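Local coordinates for protein beta-porphyranase B (Bacteroides plebeius, PDB 4AWD) that cleaves the sulfated red-algal polysaccharide porphyran at bonds between beta-D-galactose and alpha-L-galactose-6-sulfate, yielding mostly disaccharides, at residues I284-Y289 / S307-D312; I98-L103 / K141-T146. One frame throughout, in Å; residues are numbered along the deposited sequence.

Interaction 1 packs the end of strand 281-285 against strand 308-321, while interaction 2 joins strand 95-107 to the loop that follows strand 134-141. Their centres are 6 Å apart, and a single water belongs to both. Strand 308-321 runs between the two segments of interaction 2: T309 N lies 2.9 Å from I98 O and Y310 O lies 2.8 Å from K141 N, both probable hydrogen bonds. Interaction 1 reaches calcium through D312 and runs on to E287, which probably binds substrate, as in related enzymes. Interaction 2 holds no known residue of either site; the side chain of N100 is about 8 Å from that of E287.

Interaction 1 (I284-Y289 / S307-D312); sequences IVTETY and STTYYD. With CA (calcium ion), chain C.
I284 turns CG1 in beside its backbone N (chi1 -45°), which swings CG2 out over one face of the Y311 ring. Y311 has its ring carbon CG beside the backbone N (chi1 -56°), and the two side chains run past each other in opposite directions. The result is a CH-pi contact: CG2 sits 3.5 Å from the ring centroid, 25° off the normal and shifted toward the hydroxyl end. Its modelled approach to the ring carbons there is too short to be trusted in detail. The phenol oxygen has its polar partner in T150; T150 also hydrogen-bonds V285 O through OG1.

One step along, T286 and T309 face each other without a direct bond. Their OG1 atoms are 3.8 Å apart, and a water bridges them, 3.0 Å from T286 OG1 and 2.8 Å from T309 OG1. The T286 arm is less certain, because its side chain is modelled too close to N100. T309 OG1 also bonds S149.

Past Y311 the chain turns a corner at D312, which chelates calcium through its backbone O at 2.5 Å and its carboxylate OD1 at 2.4 Å. A water, E57 O, N59 OD1 and G94 O complete the site, and OD2 forms a salt bridge to R139.

The contact lies between the two layers of the GH16 jelly-roll sandwich. Strand 281-285 pairs with strands 117-126 and 149-163, whereas strand 308-321 runs between 95-107 and 134-141, with M140 and T138 also touching Y311.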
loop_
_atom_site.group_PDB
_atom_site.type_symbol
_atom_site.label_atom_id
_atom_site.label_comp_id
_atom_site.label_asym_id
_atom_site.label_seq_id
_atom_site.Cartn_x
_atom_site.Cartn_y
_atom_site.Cartn_z
ATOM N N ILE A 284 -4.339 0.818 -3.004
ATOM C CA ILE A 284 -4.135 2.188 -2.564
ATOM C C ILE A 284 -5.233 2.482 -1.545
ATOM O O ILE A 284 -6.396 2.570 -1.898
ATOM C CB ILE A 284 -4.137 3.201 -3.740
ATOM C CG1 ILE A 284 -3.283 2.683 -4.908
ATOM C CG2 ILE A 284 -3.621 4.556 -3.254
ATOM C CD1 ILE A 284 -3.288 3.548 -6.173
ATOM N N VAL A 285 -4.851 2.611 -0.280
ATOM C CA VAL A 285 -5.811 2.457 0.813
ATOM C C VAL A 285 -5.725 3.531 1.899
ATOM O O VAL A 285 -4.650 3.961 2.296
ATOM C CB VAL A 285 -5.657 1.066 1.474
ATOM C CG1 VAL A 285 -6.491 0.961 2.733
ATOM C CG2 VAL A 285 -6.047 -0.026 0.491
ATOM N N THR A 286 -6.894 3.902 2.396
ATOM C CA THR A 286 -7.069 4.863 3.475
ATOM C C THR A 286 -7.806 4.133 4.616
ATOM O O THR A 286 -8.957 3.711 4.459
ATOM C CB THR A 286 -7.870 6.058 2.908
ATOM O OG1 THR A 286 -6.990 7.181 2.712
ATOM C CG2 THR A 286 -8.994 6.412 3.772
ATOM N N GLU A 287 -7.134 3.929 5.754
ATOM C CA GLU A 287 -7.697 3.030 6.754
ATOM C C GLU A 287 -7.540 3.500 8.173
ATOM O O GLU A 287 -6.907 4.537 8.487
ATOM C CB GLU A 287 -7.100 1.627 6.633
ATOM C CG GLU A 287 -5.897 1.379 7.530
ATOM C CD GLU A 287 -4.849 0.520 6.836
ATOM O OE1 GLU A 287 -4.207 1.042 5.895
ATOM O OE2 GLU A 287 -4.683 -0.667 7.220
ATOM N N THR A 288 -8.180 2.763 9.056
ATOM C CA THR A 288 -8.108 3.089 10.452
ATOM C C THR A 288 -7.356 1.891 11.133
ATOM O O THR A 288 -7.465 0.722 10.688
ATOM C CB THR A 288 -9.580 3.460 10.917
ATOM O OG1 THR A 288 -9.599 4.518 11.892
ATOM C CG2 THR A 288 -10.306 2.326 11.377
ATOM N N TYR A 289 -6.516 2.208 12.136
ATOM C CA TYR A 289 -5.687 1.203 12.852
ATOM C C TYR A 289 -6.127 1.051 14.301
ATOM O O TYR A 289 -6.466 2.045 14.946
ATOM C CB TYR A 289 -4.240 1.645 12.919
ATOM C CG TYR A 289 -3.472 1.718 11.620
ATOM C CD1 TYR A 289 -3.169 0.567 10.893
ATOM C CD2 TYR A 289 -2.985 2.940 11.160
ATOM C CE1 TYR A 289 -2.435 0.637 9.721
ATOM C CE2 TYR A 289 -2.265 3.025 10.001
ATOM C CZ TYR A 289 -1.983 1.877 9.277
ATOM O OH TYR A 289 -1.240 1.988 8.118
ATOM N N SER A 307 -8.717 16.422 4.875
ATOM C CA SER A 307 -9.155 15.036 5.085
ATOM C C SER A 307 -8.830 14.096 3.922
ATOM O O SER A 307 -9.199 12.923 3.944
ATOM C CB SER A 307 -10.659 15.004 5.359
ATOM O OG SER A 307 -10.985 15.857 6.437
ATOM N N THR A 308 -8.131 14.618 2.920
ATOM C CA THR A 308 -7.854 13.910 1.673
ATOM C C THR A 308 -6.397 13.465 1.573
ATOM O O THR A 308 -5.482 14.220 1.919
ATOM C CB THR A 308 -8.213 14.814 0.472
ATOM O OG1 THR A 308 -9.604 15.148 0.543
ATOM C CG2 THR A 308 -7.929 14.138 -0.856
ATOM N N THR A 309 -6.187 12.235 1.109
ATOM C CA THR A 309 -4.854 11.787 0.747
ATOM C C THR A 309 -4.726 12.003 -0.745
ATOM O O THR A 309 -5.628 11.620 -1.513
ATOM C CB THR A 309 -4.614 10.296 1.088
ATOM O OG1 THR A 309 -4.635 10.100 2.512
ATOM C CG2 THR A 309 -3.266 9.850 0.555
ATOM N N TYR A 310 -3.614 12.607 -1.159
ATOM C CA TYR A 310 -3.400 12.916 -2.576
ATOM C C TYR A 310 -2.310 12.074 -3.211
ATOM O O TYR A 310 -1.205 11.960 -2.675
ATOM C CB TYR A 310 -3.041 14.385 -2.759
ATOM C CG TYR A 310 -4.103 15.360 -2.340
ATOM C CD1 TYR A 310 -5.091 15.764 -3.235
ATOM C CD2 TYR A 310 -4.105 15.904 -1.056
ATOM C CE1 TYR A 310 -6.067 16.675 -2.857
ATOM C CE2 TYR A 310 -5.070 16.822 -0.674
ATOM C CZ TYR A 310 -6.044 17.206 -1.575
ATOM O OH TYR A 310 -7.012 18.104 -1.197
ATOM N N TYR A 311 -2.619 11.495 -4.362
ATOM C CA TYR A 311 -1.617 10.788 -5.135
ATOM C C TYR A 311 -1.481 11.482 -6.477
ATOM O O TYR A 311 -2.404 11.446 -7.304
ATOM C CB TYR A 311 -2.009 9.317 -5.327
ATOM C CG TYR A 311 -2.275 8.572 -4.040
ATOM C CD1 TYR A 311 -3.511 8.671 -3.392
ATOM C CD2 TYR A 311 -1.293 7.764 -3.476
ATOM C CE1 TYR A 311 -3.760 7.993 -2.216
ATOM C CE2 TYR A 311 -1.536 7.073 -2.282
ATOM C CZ TYR A 311 -2.769 7.193 -1.667
ATOM O OH TYR A 311 -3.001 6.508 -0.503
ATOM N N ASP A 312 -0.339 12.132 -6.675
ATOM C CA ASP A 312 -0.016 12.811 -7.931
ATOM C C ASP A 312 0.134 11.789 -9.054
ATOM O O ASP A 312 -0.323 12.011 -10.174
ATOM C CB ASP A 312 1.276 13.634 -7.791
ATOM C CG ASP A 312 1.527 14.538 -8.985
ATOM O OD1 ASP A 312 0.689 14.562 -9.905
ATOM O OD2 ASP A 312 2.570 15.223 -9.009
HETATM CA CA CA C . -0.779 13.909 -11.675
HETATM O O HOH W 1 -6.043 9.173 4.794
HETATM O O HOH W 2 1.092 13.563 -13.082
#

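Interaction 2 (I98-L103 / K141-T146); sequences IINTVL and KASLTT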
loop_
_atom_site.group_PDB
_atom_site.type_symbol
_atom_site.label_atom_id
_atom_site.label_comp_id
_atom_site.label_asym_id
_atom_site.label_seq_id
_atom_site.Cartn_x
_atom_site.Cartn_y
_atom_site.Cartn_z
ATOM N N ILE A 98 -8.211 10.298 -2.332
ATOM C CA ILE A 98 -8.990 9.432 -1.451
ATOM C C ILE A 98 -9.345 10.207 -0.195
ATOM O O ILE A 98 -8.477 10.471 0.633
ATOM C CB ILE A 98 -8.269 8.106 -1.082
ATOM C CG1 ILE A 98 -7.792 7.351 -2.345
ATOM C CG2 ILE A 98 -9.221 7.234 -0.266
ATOM C CD1 ILE A 98 -6.962 6.069 -2.054
ATOM N N ILE A 99 -10.613 10.588 -0.073
ATOM C CA ILE A 99 -11.060 11.437 1.034
ATOM C C ILE A 99 -11.682 10.585 2.137
ATOM O O ILE A 99 -12.345 9.572 1.853
ATOM C CB ILE A 99 -12.018 12.593 0.548
ATOM C CG1 ILE A 99 -12.207 13.660 1.639
ATOM C CG2 ILE A 99 -13.363 12.049 -0.004
ATOM C CD1 ILE A 99 -13.011 14.918 1.203
ATOM N N ASN A 100 -11.438 10.975 3.390
ATOM C CA ASN A 100 -12.082 10.349 4.554
ATOM C C ASN A 100 -13.277 11.163 5.022
ATOM O O ASN A 100 -13.168 12.371 5.232
ATOM C CB ASN A 100 -11.089 10.196 5.707
ATOM C CG ASN A 100 -9.801 9.569 5.270
ATOM O OD1 ASN A 100 -9.809 8.508 4.660
ATOM N ND2 ASN A 100 -8.687 10.236 5.547
ATOM N N THR A 101 -14.418 10.503 5.171
ATOM C CA THR A 101 -15.656 11.187 5.515
ATOM C C THR A 101 -16.360 10.450 6.641
ATOM O O THR A 101 -16.112 9.261 6.865
ATOM C CB THR A 101 -16.622 11.246 4.315
ATOM O OG1 THR A 101 -16.967 9.906 3.920
ATOM C CG2 THR A 101 -15.992 12.006 3.128
ATOM N N VAL A 102 -17.229 11.168 7.343
ATOM C CA VAL A 102 -18.216 10.569 8.225
ATOM C C VAL A 102 -19.120 9.648 7.395
ATOM O O VAL A 102 -19.579 10.024 6.323
ATOM C CB VAL A 102 -19.054 11.686 8.917
ATOM C CG1 VAL A 102 -20.264 11.127 9.616
ATOM C CG2 VAL A 102 -18.171 12.466 9.904
ATOM N N LEU A 103 -19.352 8.430 7.866
ATOM C CA LEU A 103 -20.276 7.540 7.176
ATOM C C LEU A 103 -21.631 7.592 7.851
ATOM O O LEU A 103 -21.748 7.282 9.026
ATOM C CB LEU A 103 -19.758 6.099 7.158
ATOM C CG LEU A 103 -20.698 5.135 6.427
ATOM C CD1 LEU A 103 -20.861 5.531 4.965
ATOM C CD2 LEU A 103 -20.196 3.741 6.546
ATOM N N LYS A 141 0.791 12.819 -0.839
ATOM C CA LYS A 141 0.739 13.698 0.322
ATOM C C LYS A 141 -0.317 13.114 1.238
ATOM O O LYS A 141 -1.433 12.839 0.787
ATOM C CB LYS A 141 0.410 15.148 -0.089
ATOM C CG LYS A 141 0.284 16.111 1.119
ATOM C CD LYS A 141 0.400 17.598 0.749
ATOM C CE LYS A 141 -0.909 18.171 0.238
ATOM N NZ LYS A 141 -1.086 19.569 0.731
ATOM N N ALA A 142 0.039 12.878 2.499
ATOM C CA ALA A 142 -0.908 12.245 3.454
ATOM C C ALA A 142 -2.003 13.203 3.879
ATOM O O ALA A 142 -1.790 14.409 3.903
ATOM C CB ALA A 142 -0.185 11.690 4.694
ATOM N N SER A 143 -3.173 12.654 4.206
ATOM C CA SER A 143 -4.247 13.436 4.817
ATOM C C SER A 143 -3.784 13.889 6.194
ATOM O O SER A 143 -3.031 13.157 6.851
ATOM C CB SER A 143 -5.517 12.598 4.941
ATOM O OG SER A 143 -5.304 11.492 5.804
ATOM N N LEU A 144 -4.197 15.093 6.611
ATOM C CA LEU A 144 -3.937 15.597 7.967
ATOM C C LEU A 144 -4.999 15.019 8.899
ATOM O O LEU A 144 -5.947 15.688 9.318
ATOM C CB LEU A 144 -3.903 17.129 8.011
ATOM C CG LEU A 144 -3.171 17.771 9.216
ATOM C CD1 LEU A 144 -1.694 17.472 9.204
ATOM C CD2 LEU A 144 -3.377 19.285 9.285
ATOM N N THR A 145 -4.789 13.758 9.244
ATOM C CA THR A 145 -5.840 12.908 9.737
ATOM C C THR A 145 -5.161 11.735 10.428
ATOM O O THR A 145 -4.001 11.435 10.125
ATOM C CB THR A 145 -6.678 12.446 8.509
ATOM O OG1 THR A 145 -7.920 13.173 8.447
ATOM C CG2 THR A 145 -6.926 10.979 8.495
ATOM N N THR A 146 -5.868 11.089 11.359
ATOM C CA THR A 146 -5.367 9.887 12.011
ATOM C C THR A 146 -5.747 8.592 11.275
ATOM O O THR A 146 -5.698 7.499 11.857
ATOM C CB THR A 146 -5.865 9.773 13.465
ATOM O OG1 THR A 146 -7.272 9.997 13.499
ATOM C CG2 THR A 146 -5.144 10.761 14.406
HETATM O O HOH W 1 -6.043 9.173 4.794
#
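N100 meets S143 and T145 in a small, buried and mostly polar contact near one end of the jelly-roll sandwich, where strand 95-107 breaks its regular course and the loop after strand 134-141 comes across toward it. The amide nitrogen of N100 does all the touching. It comes alongside the methyl of T145, with ND2 3.5 Å from CG2, and stands 3.6 Å from S143 OG, too far for a direct hydrogen bond.

A water fills the role instead. N100 ND2 donates to it at 2.9 Å, and the water in turn donates to S143 OG at 2.6 Å. The two bonds meet at the water at about 80°, so the bridge is sharply bent and the two side chains stay close beside each other. S143 OG sits between its own backbone N and carbonyl carbon (chi1 63°), which places it to accept from the water, while the backbone N of S143 bonds the hydroxyl of S149, at the start of strand 149-163.

The loop folds back through an inverse gamma turn centred on L144. T145 follows it, its OG1 making a weak bond to L144 O at 3.3 Å as its methyl goes to the asparagine. On the other segment, backbone bonds between N100 and S307 tie the asparagine's strand to the approach to strand 308-321.

The chemistry amounts to a water-mediated polar bridge within a buried contact. The water's bonds to N100 and S143 have assigned directions: it accepts from the amide and donates to the serine. T309 and, less certainly, T286 are its other partners; with one hydrogen left it can donate to at most one of them.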